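Local coordinates for protein 11S globulin (Wrightia tinctoria, PDB 5WXU) that probably serves as a seed storage protein, a hexameric nutrient reservoir of the cupin class that also binds the plant hormone auxin (indole-3-acetic acid), at residues B[154-159]-B[298-303]; B[302-307]-B[314-319]; B[333-338]-B[402-407]. All blocks are in the same frame, centred on the assembly; numbering follows the deposited sequence.

The three contacts form a run from the joint between the two cupin units into the C-terminal sheet. Contact 1 is partly buried and ties a turn of the N-terminal cupin to the loop that enters the second one. Contacts 2 and 3 are buried. Contact 2 shares Pro302 and Glu303 with contact 1 and brings that loop onto strand 313-318. Contact 3 pairs 332-338, the neighbour of 313-318, with 402-409. The chemistry shifts accordingly. An asparagine amide dominates contact 1, a many-bonded carboxylate contact 2, and regular backbone pairing contact 3. Arg335 of contact 3 reaches back to the Leu299 carbonyl of contact 1. All three touch a second subunit.

Contact 1 (B[154-159]-B[298-303]); sequences IRQGDV and NLLNPE
Asn298 carries this contact with its side-chain amide: Asn298 ND2 gives one hydrogen bond to Gln156 O (2.9 Å) and another to Asp158 OD1 (2.9 Å). Both acceptors lie close to the amide plane, so the two bonds fix its rotation. ND2 meets the Asp158 carboxylate from above its plane. The Arg155 guanidinium stacks on the amide (planes 6° apart), its CZ 3.4 Å from Asn298 ND2. A water accepts from Arg155 NH1 and donates to Asn298 OD1. Leu299 N adds a nearly straight backbone bond to Gly157 O (2.9 Å). Leu300 CD2 packs on Gln156 CG, and Leu299 CD1 on Val159 CG2.

Further out, Asn298 OD1 accepts from Leu300 N (2.9 Å), an Asx turn that orients the amide. Asp158 OD2 takes the Arg155 N-H and also forms a salt bridge with Lys296. Arg155 to Asp158 is a type II turn linking strands 146-155 and 158-162. Gly157 (phi 101°) brings no side chain where Leu300 CB, 3.9 Å from Gly157 CA, and Asn298 OD1 lie. By their antiparallel non-hydrogen-bonded pair, Asp158 and Asn298 set strand 296-298 beside 158-162, with 296-298 last in the N-terminal sheet within this chain. Leu299 packs on Leu318 of strand 313-318.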
loop_
_atom_site.group_PDB
_atom_site.type_symbol
_atom_site.label_atom_id
_atom_site.label_comp_id
_atom_site.label_asym_id
_atom_site.label_seq_id
_atom_site.Cartn_x
_atom_site.Cartn_y
_atom_site.Cartn_z
ATOM N N ILE B 154 -8.522 27.549 15.604
ATOM C CA ILE B 154 -7.482 27.952 14.660
ATOM C C ILE B 154 -6.845 29.273 15.092
ATOM O O ILE B 154 -7.469 30.112 15.787
ATOM C CB ILE B 154 -7.971 27.985 13.198
ATOM C CG1 ILE B 154 -9.068 29.054 13.015
ATOM C CG2 ILE B 154 -8.386 26.582 12.765
ATOM C CD1 ILE B 154 -9.460 29.381 11.603
ATOM N N ARG B 155 -5.587 29.432 14.724
ATOM C CA ARG B 155 -4.849 30.674 15.103
ATOM C C ARG B 155 -3.784 30.929 14.116
ATOM O O ARG B 155 -3.440 30.044 13.334
ATOM C CB ARG B 155 -4.263 30.537 16.528
ATOM C CG ARG B 155 -3.136 29.506 16.661
ATOM C CD ARG B 155 -2.751 29.255 18.122
ATOM N NE ARG B 155 -1.892 28.042 18.186
ATOM C CZ ARG B 155 -0.553 28.002 18.130
ATOM N NH1 ARG B 155 0.196 29.110 18.027
ATOM N NH2 ARG B 155 0.054 26.817 18.149
ATOM N N GLN B 156 -3.231 32.147 14.166
ATOM C CA GLN B 156 -2.213 32.577 13.274
ATOM C C GLN B 156 -1.072 31.530 13.193
ATOM O O GLN B 156 -0.575 31.053 14.250
ATOM C CB GLN B 156 -1.629 33.955 13.714
ATOM C CG GLN B 156 -0.548 34.481 12.768
ATOM C CD GLN B 156 0.051 35.850 13.188
ATOM O OE1 GLN B 156 -0.268 36.354 14.231
ATOM N NE2 GLN B 156 1.014 36.339 12.426
ATOM N N GLY B 157 -0.705 31.192 11.951
ATOM C CA GLY B 157 0.353 30.232 11.686
ATOM C C GLY B 157 -0.184 28.833 11.323
ATOM O O GLY B 157 0.577 28.000 10.823
ATOM N N ASP B 158 -1.457 28.570 11.618
ATOM C CA ASP B 158 -2.103 27.321 11.215
ATOM C C ASP B 158 -2.203 27.176 9.720
ATOM O O ASP B 158 -2.510 28.105 8.996
ATOM C CB ASP B 158 -3.487 27.165 11.861
ATOM C CG ASP B 158 -3.447 26.787 13.305
ATOM O OD1 ASP B 158 -2.420 26.483 13.837
ATOM O OD2 ASP B 158 -4.513 26.730 13.971
ATOM N N VAL B 159 -1.946 25.951 9.241
ATOM C CA VAL B 159 -2.193 25.605 7.903
ATOM C C VAL B 159 -3.176 24.486 8.035
ATOM O O VAL B 159 -2.908 23.481 8.691
ATOM C CB VAL B 159 -0.947 25.141 7.165
ATOM C CG1 VAL B 159 -1.307 24.736 5.765
ATOM C CG2 VAL B 159 0.079 26.246 7.093
ATOM N N ASN B 298 0.349 24.091 13.087
ATOM C CA ASN B 298 0.876 25.456 13.202
ATOM C C ASN B 298 2.351 25.494 12.849
ATOM O O ASN B 298 3.155 24.689 13.330
ATOM C CB ASN B 298 0.600 26.016 14.611
ATOM C CG ASN B 298 0.799 27.486 14.668
ATOM O OD1 ASN B 298 1.931 27.953 14.689
ATOM N ND2 ASN B 298 -0.298 28.232 14.709
ATOM N N LEU B 299 2.717 26.412 11.957
ATOM C CA LEU B 299 4.096 26.487 11.456
ATOM C C LEU B 299 4.835 27.706 12.047
ATOM O O LEU B 299 5.961 27.911 11.637
ATOM C CB LEU B 299 4.092 26.587 9.981
ATOM C CG LEU B 299 3.516 25.405 9.251
ATOM C CD1 LEU B 299 3.755 25.556 7.775
ATOM C CD2 LEU B 299 4.133 24.072 9.786
ATOM N N LEU B 300 4.182 28.456 12.942
ATOM C CA LEU B 300 4.716 29.776 13.291
ATOM C C LEU B 300 5.801 29.792 14.312
ATOM O O LEU B 300 6.684 30.697 14.258
ATOM C CB LEU B 300 3.597 30.699 13.787
ATOM C CG LEU B 300 3.970 32.136 14.047
ATOM C CD1 LEU B 300 4.808 32.740 12.938
ATOM C CD2 LEU B 300 2.662 32.869 14.197
ATOM N N ASN B 301 5.744 28.871 15.272
ATOM C CA ASN B 301 6.792 28.799 16.294
ATOM C C ASN B 301 8.175 28.523 15.717
ATOM O O ASN B 301 8.385 27.533 14.993
ATOM C CB ASN B 301 6.551 27.697 17.356
ATOM C CG ASN B 301 7.338 27.952 18.664
ATOM O OD1 ASN B 301 8.540 28.291 18.692
ATOM N ND2 ASN B 301 6.661 27.747 19.752
ATOM N N PRO B 302 9.183 29.402 16.053
ATOM C CA PRO B 302 10.548 29.079 15.508
ATOM C C PRO B 302 11.071 27.714 15.982
ATOM O O PRO B 302 11.948 27.135 15.338
ATOM C CB PRO B 302 11.443 30.198 16.107
ATOM C CG PRO B 302 10.512 31.291 16.541
ATOM C CD PRO B 302 9.190 30.630 16.876
ATOM N N GLU B 303 10.592 27.255 17.139
ATOM C CA GLU B 303 10.907 25.909 17.633
ATOM C C GLU B 303 10.389 24.728 16.762
ATOM O O GLU B 303 10.797 23.590 16.976
ATOM C CB GLU B 303 10.460 25.799 19.111
ATOM C CG GLU B 303 11.378 26.696 19.996
ATOM C CD GLU B 303 11.038 26.779 21.484
ATOM O OE1 GLU B 303 9.942 26.347 21.895
ATOM O OE2 GLU B 303 11.888 27.310 22.243
HETATM O O HOH W 1 2.895 29.026 17.516
#

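Contact 2 (B[302-307]-B[314-319]); sequences PERADI and TVSTLN
Charged and polar groups meet at Asp306 OD2, which accepts three bonds. Arg304 NH1 reaches Asp306 OD2 at 2.9 Å in a salt bridge, at the guanidinium edge and in its plane. Thr317 N meets Asp306 OD2 on its anti lone pair (2.9 Å). Thr317 OG1 donates to Asp306 OD2 from above the carboxylate plane (2.7 Å). Three donors would favour the ionised carboxylate. The Arg304 chain bends at chi2 (73°), and Arg304 NH2 meets Thr317 O almost along the C=O axis at a very short 2.4 Å. The bond bends at the hydrogen (133°) and the oxygen is tilted from the guanidinium plane: a tight, strained fit. NH2 also pairs with Glu297, and Asp306 OD1 with Lys150 of a second subunit.

Among backbone bonds, Asp306 N donates to Val315 O (2.8 Å), as does Ile307 N (3.2 Å). Val315 N bonds back to Ile307 O.

Of the apolar groups, Ile307 CG1 lies beside Val315 CB at 4.0 Å. Ala305 CB touches Thr314 CG2 at 3.7 Å, while Thr314 OG1 turns to Glu273 of the second subunit.

Asp306 and Ile307 thus both face Val315, a classic beta bulge where the loop joins the edge of the antiparallel C-terminal cupin sheet.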
loop_
_atom_site.group_PDB
_atom_site.type_symbol
_atom_site.label_atom_id
_atom_site.label_comp_id
_atom_site.label_asym_id
_atom_site.label_seq_id
_atom_site.Cartn_x
_atom_site.Cartn_y
_atom_site.Cartn_z
ATOM N N PRO B 302 9.183 29.402 16.053
ATOM C CA PRO B 302 10.548 29.079 15.508
ATOM C C PRO B 302 11.071 27.714 15.982
ATOM O O PRO B 302 11.948 27.135 15.338
ATOM C CB PRO B 302 11.443 30.198 16.107
ATOM C CG PRO B 302 10.512 31.291 16.541
ATOM C CD PRO B 302 9.190 30.630 16.876
ATOM N N GLU B 303 10.592 27.255 17.139
ATOM C CA GLU B 303 10.907 25.909 17.633
ATOM C C GLU B 303 10.389 24.728 16.762
ATOM O O GLU B 303 10.797 23.590 16.976
ATOM C CB GLU B 303 10.460 25.799 19.111
ATOM C CG GLU B 303 11.378 26.696 19.996
ATOM C CD GLU B 303 11.038 26.779 21.484
ATOM O OE1 GLU B 303 9.942 26.347 21.895
ATOM O OE2 GLU B 303 11.888 27.310 22.243
ATOM N N ARG B 304 9.510 24.996 15.814
ATOM C CA ARG B 304 8.899 23.999 14.835
ATOM C C ARG B 304 9.773 23.934 13.502
ATOM O O ARG B 304 9.472 23.274 12.503
ATOM C CB ARG B 304 7.459 24.413 14.547
ATOM C CG ARG B 304 6.758 23.854 13.303
ATOM C CD ARG B 304 6.422 22.389 13.563
ATOM N NE ARG B 304 5.886 21.598 12.441
ATOM C CZ ARG B 304 6.566 21.296 11.325
ATOM N NH1 ARG B 304 7.799 21.761 11.077
ATOM N NH2 ARG B 304 5.986 20.557 10.404
ATOM N N ALA B 305 10.823 24.679 13.494
ATOM C CA ALA B 305 11.715 24.725 12.396
ATOM C C ALA B 305 12.312 23.343 12.188
ATOM O O ALA B 305 12.637 22.636 13.144
ATOM C CB ALA B 305 12.836 25.655 12.715
ATOM N N ASP B 306 12.475 23.054 10.932
ATOM C CA ASP B 306 13.165 21.849 10.492
ATOM C C ASP B 306 14.589 22.140 10.056
ATOM O O ASP B 306 15.422 21.254 10.123
ATOM C CB ASP B 306 12.347 21.208 9.389
ATOM C CG ASP B 306 10.970 20.714 9.902
ATOM O OD1 ASP B 306 10.903 20.040 10.958
ATOM O OD2 ASP B 306 9.944 21.014 9.280
ATOM N N ILE B 307 14.823 23.290 9.436
ATOM C CA ILE B 307 16.139 23.792 9.068
ATOM C C ILE B 307 16.321 25.123 9.800
ATOM O O ILE B 307 15.458 25.963 9.754
ATOM C CB ILE B 307 16.327 24.084 7.557
ATOM C CG1 ILE B 307 15.717 22.992 6.630
ATOM C CG2 ILE B 307 17.808 24.337 7.283
ATOM C CD1 ILE B 307 16.352 21.654 6.699
ATOM N N THR B 314 14.854 30.279 9.291
ATOM C CA THR B 314 14.219 28.943 9.424
ATOM C C THR B 314 13.391 28.574 8.215
ATOM O O THR B 314 12.783 29.397 7.560
ATOM C CB THR B 314 13.287 28.859 10.652
ATOM O OG1 THR B 314 12.274 29.891 10.642
ATOM C CG2 THR B 314 14.038 29.022 11.909
ATOM N N VAL B 315 13.352 27.261 8.010
ATOM C CA VAL B 315 12.325 26.595 7.202
ATOM C C VAL B 315 11.522 25.636 8.072
ATOM O O VAL B 315 12.101 24.782 8.791
ATOM C CB VAL B 315 12.947 25.851 5.992
ATOM C CG1 VAL B 315 11.838 25.294 5.113
ATOM C CG2 VAL B 315 13.693 26.819 5.149
ATOM N N SER B 316 10.174 25.716 7.972
ATOM C CA SER B 316 9.282 24.834 8.758
ATOM C C SER B 316 8.375 24.184 7.703
ATOM O O SER B 316 7.573 24.847 7.017
ATOM C CB SER B 316 8.517 25.565 9.831
ATOM O OG SER B 316 9.422 26.284 10.614
ATOM N N THR B 317 8.662 22.891 7.476
ATOM C CA THR B 317 8.005 22.094 6.402
ATOM C C THR B 317 6.743 21.363 6.906
ATOM O O THR B 317 6.597 21.044 8.092
ATOM C CB THR B 317 8.909 20.966 5.911
ATOM O OG1 THR B 317 9.017 19.969 6.968
ATOM C CG2 THR B 317 10.203 21.476 5.392
ATOM N N LEU B 318 5.781 21.184 6.000
ATOM C CA LEU B 318 4.548 20.562 6.409
ATOM C C LEU B 318 4.205 19.582 5.272
ATOM O O LEU B 318 3.784 19.993 4.170
ATOM C CB LEU B 318 3.405 21.532 6.605
ATOM C CG LEU B 318 2.069 20.954 7.077
ATOM C CD1 LEU B 318 2.297 20.347 8.442
ATOM C CD2 LEU B 318 1.008 22.029 7.088
ATOM N N ASN B 319 4.452 18.282 5.491
ATOM C CA ASN B 319 4.129 17.302 4.475
ATOM C C ASN B 319 3.535 16.061 5.185
ATOM O O ASN B 319 3.214 16.110 6.379
ATOM C CB ASN B 319 5.402 16.856 3.671
ATOM C CG ASN B 319 6.538 16.457 4.586
ATOM O OD1 ASN B 319 6.405 15.544 5.473
ATOM N ND2 ASN B 319 7.649 17.235 4.478
#

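Contact 3 (B[333-338]-B[402-407]); sequences ANREYL and GLELYT
Strands 333-338 and 402-407 run antiparallel at 172°, their axes 4.7 Å apart. Three hydrogen-bonded pairs, Asn334-Thr407, Glu336-Leu405 and Leu338-Leu403, each exchange two backbone bonds. That from Leu338 N to Leu403 O (2.8 Å) is nearly straight. Arg335-Tyr406 and Tyr337-Glu404 are the non-hydrogen-bonded pairs between them. Gly402 CA closes on Leu338 O at 3.2 Å.

Arg335, Tyr337, Glu404 and Tyr406 share one face of the sheet. Arg335 CG is anti to the backbone N and lies over one face of the Tyr406 ring, 4.0 Å from the centroid, in a CH-pi contact. Arg335 CD continues to Tyr406 OH (3.5 Å). The bend at chi3 (72°) then turns the guanidinium toward Glu404. Arg335 NH1 forms a salt bridge to Glu404 OE2 (2.9 Å) on its anti lone pair, with the two planes almost perpendicular. Arg335 NE is held by Leu299 O, and NH1 also pairs with Glu273 of a second subunit. Glu404 OE1 hydrogen-bonds Thr359 OG1, and OE2 has a second salt bridge to Arg360. Glu404 CB meets the Tyr337 ring at the edge, by Tyr337 CD1 (3.9 Å).

On the other face Glu336 OE1 touches Leu405 CD1 at 3.3 Å, and Asn334 OD1 lies beside Thr407 CB. Leu338 and Leu403 both pack on Ala398 of strand 393-399, in the facing sheet. Such pairing of central strands, one sheet packed on another, is characteristic of the cupin beta-barrel.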
loop_
_atom_site.group_PDB
_atom_site.type_symbol
_atom_site.label_atom_id
_atom_site.label_comp_id
_atom_site.label_asym_id
_atom_site.label_seq_id
_atom_site.Cartn_x
_atom_site.Cartn_y
_atom_site.Cartn_z
ATOM N N ALA B 333 3.197 22.119 2.420
ATOM C CA ALA B 333 3.453 23.560 2.644
ATOM C C ALA B 333 4.662 23.778 3.446
ATOM O O ALA B 333 5.266 22.856 3.892
ATOM C CB ALA B 333 2.238 24.156 3.370
ATOM N N ASN B 334 5.116 25.026 3.492
ATOM C CA ASN B 334 6.232 25.446 4.361
ATOM C C ASN B 334 6.062 26.896 4.784
ATOM O O ASN B 334 5.311 27.607 4.173
ATOM C CB ASN B 334 7.583 25.133 3.745
ATOM C CG ASN B 334 7.956 26.073 2.625
ATOM O OD1 ASN B 334 7.795 27.271 2.778
ATOM N ND2 ASN B 334 8.482 25.561 1.544
ATOM N N ARG B 335 6.763 27.255 5.844
ATOM C CA ARG B 335 6.926 28.626 6.303
ATOM C C ARG B 335 8.402 28.871 6.222
ATOM O O ARG B 335 9.188 28.084 6.827
ATOM C CB ARG B 335 6.433 28.820 7.720
ATOM C CG ARG B 335 6.552 30.325 8.071
ATOM C CD ARG B 335 6.030 30.685 9.456
ATOM N NE ARG B 335 6.916 30.211 10.492
ATOM C CZ ARG B 335 7.860 30.925 11.128
ATOM N NH1 ARG B 335 8.035 32.225 10.928
ATOM N NH2 ARG B 335 8.562 30.293 12.053
ATOM N N GLU B 336 8.811 29.973 5.571
ATOM C CA GLU B 336 10.216 30.354 5.572
ATOM C C GLU B 336 10.312 31.719 6.213
ATOM O O GLU B 336 9.520 32.628 5.933
ATOM C CB GLU B 336 10.772 30.442 4.153
ATOM C CG GLU B 336 10.739 29.177 3.331
ATOM C CD GLU B 336 11.288 29.420 1.919
ATOM O OE1 GLU B 336 11.155 30.545 1.428
ATOM O OE2 GLU B 336 11.843 28.484 1.309
ATOM N N TYR B 337 11.256 31.846 7.140
ATOM C CA TYR B 337 11.543 33.105 7.834
ATOM C C TYR B 337 13.018 33.415 7.593
ATOM O O TYR B 337 13.888 32.667 7.958
ATOM C CB TYR B 337 11.161 33.035 9.303
ATOM C CG TYR B 337 11.319 34.354 9.953
ATOM C CD1 TYR B 337 10.361 35.368 9.763
ATOM C CD2 TYR B 337 12.466 34.646 10.658
ATOM C CE1 TYR B 337 10.538 36.655 10.304
ATOM C CE2 TYR B 337 12.667 35.904 11.204
ATOM C CZ TYR B 337 11.703 36.902 11.041
ATOM O OH TYR B 337 11.938 38.117 11.634
ATOM N N LEU B 338 13.274 34.552 6.960
ATOM C CA LEU B 338 14.608 35.032 6.733
ATOM C C LEU B 338 14.869 36.286 7.516
ATOM O O LEU B 338 14.108 37.234 7.479
ATOM C CB LEU B 338 14.878 35.292 5.249
ATOM C CG LEU B 338 14.811 34.052 4.362
ATOM C CD1 LEU B 338 14.922 34.466 2.908
ATOM C CD2 LEU B 338 15.881 33.041 4.736
ATOM N N GLY B 402 13.727 41.751 6.808
ATOM C CA GLY B 402 13.475 40.305 6.904
ATOM C C GLY B 402 12.425 39.987 5.884
ATOM O O GLY B 402 11.957 40.857 5.139
ATOM N N LEU B 403 12.000 38.729 5.861
ATOM C CA LEU B 403 11.067 38.246 4.877
ATOM C C LEU B 403 10.431 36.980 5.472
ATOM O O LEU B 403 11.136 36.112 5.932
ATOM C CB LEU B 403 11.735 37.935 3.509
ATOM C CG LEU B 403 10.770 37.258 2.489
ATOM C CD1 LEU B 403 9.674 38.248 2.113
ATOM C CD2 LEU B 403 11.563 36.883 1.293
ATOM N N GLU B 404 9.119 36.942 5.540
ATOM C CA GLU B 404 8.371 35.747 5.958
ATOM C C GLU B 404 7.436 35.377 4.798
ATOM O O GLU B 404 6.717 36.215 4.239
ATOM C CB GLU B 404 7.537 35.936 7.208
ATOM C CG GLU B 404 6.895 34.589 7.673
ATOM C CD GLU B 404 5.970 34.814 8.821
ATOM O OE1 GLU B 404 5.131 35.708 8.709
ATOM O OE2 GLU B 404 6.150 34.219 9.906
ATOM N N LEU B 405 7.449 34.092 4.433
ATOM C CA LEU B 405 6.613 33.554 3.374
ATOM C C LEU B 405 5.971 32.252 3.891
ATOM O O LEU B 405 6.596 31.490 4.634
ATOM C CB LEU B 405 7.535 33.085 2.201
ATOM C CG LEU B 405 8.592 33.883 1.501
ATOM C CD1 LEU B 405 9.246 33.052 0.421
ATOM C CD2 LEU B 405 7.955 35.121 0.849
ATOM N N TYR B 406 4.773 31.984 3.422
ATOM C CA TYR B 406 4.123 30.658 3.454
ATOM C C TYR B 406 3.960 30.180 2.004
ATOM O O TYR B 406 3.514 30.941 1.133
ATOM C CB TYR B 406 2.785 30.669 4.112
ATOM C CG TYR B 406 2.783 30.932 5.597
ATOM C CD1 TYR B 406 2.951 32.253 6.135
ATOM C CD2 TYR B 406 2.593 29.896 6.512
ATOM C CE1 TYR B 406 2.944 32.459 7.480
ATOM C CE2 TYR B 406 2.566 30.137 7.873
ATOM C CZ TYR B 406 2.726 31.414 8.348
ATOM O OH TYR B 406 2.697 31.681 9.682
ATOM N N THR B 407 4.309 28.922 1.759
ATOM C CA THR B 407 4.291 28.333 0.425
ATOM C C THR B 407 3.498 27.078 0.432
ATOM O O THR B 407 3.565 26.321 1.386
ATOM C CB THR B 407 5.698 28.071 -0.057
ATOM O OG1 THR B 407 6.409 29.331 -0.061
ATOM C CG2 THR B 407 5.736 27.560 -1.377
#